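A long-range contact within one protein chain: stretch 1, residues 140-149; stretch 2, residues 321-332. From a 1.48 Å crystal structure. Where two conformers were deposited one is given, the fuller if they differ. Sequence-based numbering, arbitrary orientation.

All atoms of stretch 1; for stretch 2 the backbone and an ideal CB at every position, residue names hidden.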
# COMPACT_ATOMS: atom_id res chain seq x y z
N PHE A 140 9.23 -10.92 2.42
CA PHE A 140 9.22 -11.12 0.98
C PHE A 140 8.28 -10.08 0.38
O PHE A 140 7.06 -10.20 0.50
CB PHE A 140 8.77 -12.55 0.64
CG PHE A 140 9.78 -13.59 1.06
CD1 PHE A 140 9.76 -14.12 2.34
CD2 PHE A 140 10.76 -14.02 0.18
CE1 PHE A 140 10.70 -15.06 2.72
CE2 PHE A 140 11.69 -14.96 0.56
CZ PHE A 140 11.66 -15.48 1.83
N GLU A 141 8.85 -9.05 -0.23
CA GLU A 141 8.09 -7.87 -0.65
C GLU A 141 6.86 -8.21 -1.47
O GLU A 141 6.93 -8.98 -2.43
CB GLU A 141 8.97 -6.90 -1.45
CG GLU A 141 10.05 -6.22 -0.63
CD GLU A 141 9.49 -5.31 0.45
OE1 GLU A 141 8.33 -4.88 0.34
OE2 GLU A 141 10.23 -5.02 1.43
N GLN A 142 5.73 -7.64 -1.07
CA GLN A 142 4.48 -7.80 -1.81
C GLN A 142 4.28 -6.70 -2.83
O GLN A 142 4.62 -5.54 -2.58
CB GLN A 142 3.28 -7.80 -0.86
CG GLN A 142 3.31 -8.90 0.16
CD GLN A 142 1.97 -9.17 0.80
OE1 GLN A 142 1.43 -10.27 0.70
NE2 GLN A 142 1.43 -8.17 1.51
N LYS A 143 3.71 -7.07 -3.97
CA LYS A 143 3.32 -6.07 -4.96
C LYS A 143 2.10 -5.31 -4.45
O LYS A 143 1.27 -5.85 -3.72
CB LYS A 143 3.04 -6.73 -6.31
CG LYS A 143 1.78 -7.58 -6.34
CD LYS A 143 1.71 -8.41 -7.61
CE LYS A 143 0.42 -9.22 -7.68
NZ LYS A 143 0.28 -10.15 -6.52
N VAL A 144 2.02 -4.04 -4.83
CA VAL A 144 0.94 -3.18 -4.36
C VAL A 144 0.35 -2.44 -5.56
O VAL A 144 0.95 -1.49 -6.05
CB VAL A 144 1.47 -2.14 -3.36
CG1 VAL A 144 0.33 -1.27 -2.85
CG2 VAL A 144 2.17 -2.83 -2.18
N PRO A 145 -0.81 -2.90 -6.05
CA PRO A 145 -1.47 -2.13 -7.11
C PRO A 145 -2.03 -0.84 -6.54
O PRO A 145 -2.65 -0.83 -5.47
CB PRO A 145 -2.59 -3.05 -7.60
CG PRO A 145 -2.78 -4.08 -6.51
CD PRO A 145 -1.50 -4.17 -5.73
N VAL A 146 -1.82 0.24 -7.28
CA VAL A 146 -2.32 1.55 -6.91
C VAL A 146 -3.28 1.98 -8.02
O VAL A 146 -2.85 2.38 -9.10
CB VAL A 146 -1.18 2.57 -6.73
CG1 VAL A 146 -1.73 3.93 -6.31
CG2 VAL A 146 -0.18 2.04 -5.69
N LEU A 147 -4.57 1.85 -7.76
CA LEU A 147 -5.60 2.14 -8.77
C LEU A 147 -5.78 3.63 -8.97
O LEU A 147 -5.74 4.41 -8.01
CB LEU A 147 -6.93 1.55 -8.33
CG LEU A 147 -7.00 0.03 -8.24
CD1 LEU A 147 -8.24 -0.42 -7.46
CD2 LEU A 147 -7.04 -0.55 -9.66
N MET A 148 -5.99 4.03 -10.23
CA MET A 148 -6.24 5.43 -10.56
C MET A 148 -7.61 5.60 -11.20
O MET A 148 -7.85 5.12 -12.32
CB MET A 148 -5.17 5.95 -11.51
CG MET A 148 -5.43 7.39 -11.96
SD MET A 148 -4.16 8.04 -13.04
CE MET A 148 -4.20 6.81 -14.34
N TYR A 149 -8.50 6.27 -10.47
CA TYR A 149 -9.80 6.71 -10.98
C TYR A 149 -9.82 8.21 -11.17
O TYR A 149 -8.99 8.93 -10.61
CB TYR A 149 -10.90 6.34 -9.99
CG TYR A 149 -11.17 4.87 -9.85
CD1 TYR A 149 -12.07 4.23 -10.71
CD2 TYR A 149 -10.57 4.11 -8.86
CE1 TYR A 149 -12.35 2.90 -10.59
CE2 TYR A 149 -10.84 2.76 -8.73
CZ TYR A 149 -11.73 2.16 -9.59
OH TYR A 149 -11.99 0.82 -9.45
N UNK A 321 4.72 10.10 -4.12
CA UNK A 321 4.23 10.72 -5.35
C UNK A 321 3.93 9.64 -6.37
O UNK A 321 4.74 8.73 -6.57
CB UNK A 321 5.24 11.72 -5.91
N UNK A 322 2.75 9.73 -6.98
CA UNK A 322 2.33 8.75 -7.98
C UNK A 322 2.36 9.32 -9.39
O UNK A 322 2.05 10.50 -9.61
CB UNK A 322 0.92 8.24 -7.66
N UNK A 323 2.72 8.46 -10.34
CA UNK A 323 2.79 8.81 -11.75
C UNK A 323 1.62 8.18 -12.48
O UNK A 323 0.70 7.66 -11.85
CB UNK A 323 4.12 8.36 -12.36
N UNK A 324 1.63 8.24 -13.81
CA UNK A 324 0.66 7.47 -14.58
C UNK A 324 1.31 6.35 -15.37
O UNK A 324 0.70 5.78 -16.28
CB UNK A 324 -0.11 8.39 -15.53
N UNK A 325 2.56 6.01 -15.03
CA UNK A 325 3.21 4.88 -15.67
C UNK A 325 2.46 3.61 -15.25
O UNK A 325 2.17 3.43 -14.07
CB UNK A 325 4.69 4.81 -15.30
N UNK A 326 2.14 2.74 -16.21
CA UNK A 326 1.31 1.58 -15.87
C UNK A 326 2.06 0.48 -15.14
O UNK A 326 3.23 0.22 -15.41
CB UNK A 326 0.69 1.00 -17.14
N UNK A 327 1.38 -0.17 -14.21
CA UNK A 327 1.97 -1.29 -13.50
C UNK A 327 1.67 -1.27 -12.02
O UNK A 327 0.99 -0.36 -11.53
CB UNK A 327 3.48 -1.30 -13.71
N UNK A 328 2.15 -2.29 -11.32
CA UNK A 328 2.02 -2.37 -9.87
C UNK A 328 3.32 -1.96 -9.22
O UNK A 328 4.40 -2.24 -9.73
CB UNK A 328 1.62 -3.78 -9.43
N UNK A 329 3.23 -1.29 -8.07
CA UNK A 329 4.42 -0.97 -7.31
C UNK A 329 4.96 -2.20 -6.57
O UNK A 329 4.20 -3.04 -6.11
CB UNK A 329 4.12 0.16 -6.32
N UNK A 330 6.28 -2.29 -6.48
CA UNK A 330 6.91 -3.19 -5.52
C UNK A 330 8.14 -2.49 -4.96
O UNK A 330 8.79 -1.69 -5.66
CB UNK A 330 7.28 -4.53 -6.16
N UNK A 331 8.44 -2.74 -3.70
CA UNK A 331 9.57 -2.12 -3.02
C UNK A 331 10.88 -2.74 -3.50
O UNK A 331 11.15 -3.91 -3.23
CB UNK A 331 9.43 -2.27 -1.50
N UNK A 332 11.68 -1.95 -4.20
CA UNK A 332 12.96 -2.42 -4.72
C UNK A 332 14.14 -1.76 -4.04
O UNK A 332 15.28 -2.18 -4.23
CB UNK A 332 13.04 -2.17 -6.23

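At position 321 the ideal CB finds nothing of stretch 1 within 5.5 Å; the residue is Ala-321. Position 322 points its CB toward stretch 1, 5.2 Å from CG1 of Val-146. That gap suits a small or beta-branched side chain with a methyl to offer. Thr-322 supplies one, its CG2 lying 4.2 Å from Val-146 CG1.

Position 323 turns away; Thr-323 uses its OG1 locally, accepting a hydrogen bond from the backbone N of residue 325 at 3.1 Å. At 324 the CB points sideways, 4.5 Å from Met-148 CE, and the thioether invites any modest apolar group. Thr-324 answers with CG2, 3.8 Å from Met-148 SD.

Positions 325 and 326 are out of reach, and Lys-325 and Pro-326 fill them. Position 327 is decided by its own backbone: at phi 138° and psi 178° a CB would be jammed against the preceding carbonyl oxygen, which calls for glycine. Gly-327 is found, and its O accepts a hydrogen bond from water 2 (2.7 Å), which accepts one from Val-146 N (2.9 Å).

The ideal CB of 328 lies sideways, 4.2 Å from Pro-145 CA and 4.5 Å from Lys-143 CB. A long, flexible chain with aliphatic length would suit. The residue is Lys-328: its CG sits 4.2 Å from Pro-145 CB and its CD 3.6 Å from Lys-143 CD, so the two lysines meet through their methylenes while their amino groups stay well apart.

Position 329 pairs with Val-144 in a single antiparallel bridge: N of 144 donates to O of 329 (2.7 Å), and N of 329 to O of 144 (3.1 Å). The ideal CB lies 3.6 Å from Val-144 O and 4.7 Å from Val-146 CG2, which leaves room for an apolar group. In Phe-329, with chi1 at t, CB touches the Val-144 carbonyl, while the ring lies farther from stretch 1.

At 330 the CB lies 4.4 Å from Lys-143 CA, where a branched aliphatic would cover the chain. Ile-330 does so, its CD1 reaching 3.7 Å from Glu-141 O and its CG1 4.0 Å from Glu-141 CB.

Position 331 points toward Glu-141, with OE1 3.4 Å from the ideal CB; a small residue would suit, with a hydroxyl or other donor welcome beside the carboxylate. Thr-331 has its OG1 3.5 Å from Glu-141 OE1, and water 1 links its N (3.0 Å) to Glu-141 OE1 (2.6 Å) and Gln-142 O (2.7 Å). Position 332 turns away; Lys-332 makes no contact with stretch 1.

Stretch 2 (321-332) ATTTKPGKFITK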
# COMPACT_ATOMS: atom_id res chain seq x y z
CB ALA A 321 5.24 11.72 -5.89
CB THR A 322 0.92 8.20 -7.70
OG1 THR A 322 0.03 9.29 -7.40
CG2 THR A 322 0.94 7.22 -6.54
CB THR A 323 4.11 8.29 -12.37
OG1 THR A 323 4.04 6.86 -12.50
CG2 THR A 323 5.31 8.65 -11.50
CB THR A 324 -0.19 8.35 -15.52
OG1 THR A 324 0.66 9.03 -16.45
CG2 THR A 324 -0.99 9.38 -14.72
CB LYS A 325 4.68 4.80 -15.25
CG LYS A 325 5.48 3.73 -15.98
CD LYS A 325 6.97 3.84 -15.68
CE LYS A 325 7.75 2.70 -16.32
NZ LYS A 325 9.22 2.84 -16.11
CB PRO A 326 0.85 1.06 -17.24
CG PRO A 326 1.89 1.55 -18.20
CD PRO A 326 2.34 2.88 -17.67
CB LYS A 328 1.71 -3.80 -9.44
CG LYS A 328 0.50 -4.40 -10.09
CD LYS A 328 0.30 -5.81 -9.58
CE LYS A 328 -0.60 -6.60 -10.50
NZ LYS A 328 -0.01 -6.73 -11.87
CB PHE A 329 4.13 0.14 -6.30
CG PHE A 329 5.30 0.47 -5.42
CD1 PHE A 329 6.26 1.39 -5.84
CD2 PHE A 329 5.48 -0.16 -4.20
CE1 PHE A 329 7.35 1.69 -5.04
CE2 PHE A 329 6.57 0.12 -3.40
CZ PHE A 329 7.51 1.05 -3.82
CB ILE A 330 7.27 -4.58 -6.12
CG1 ILE A 330 7.61 -5.58 -5.01
CG2 ILE A 330 8.40 -4.46 -7.13
CD1 ILE A 330 7.57 -7.02 -5.45
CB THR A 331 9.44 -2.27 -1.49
OG1 THR A 331 8.20 -1.69 -1.07
CG2 THR A 331 10.59 -1.57 -0.79
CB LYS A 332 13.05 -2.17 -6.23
CG LYS A 332 11.94 -2.83 -7.04
CD LYS A 332 12.14 -2.61 -8.53
CE LYS A 332 10.98 -3.19 -9.33
NZ LYS A 332 11.20 -3.08 -10.80
O HOH W 1 6.74 -4.09 -1.62
O HOH W 2 0.47 0.48 -9.00
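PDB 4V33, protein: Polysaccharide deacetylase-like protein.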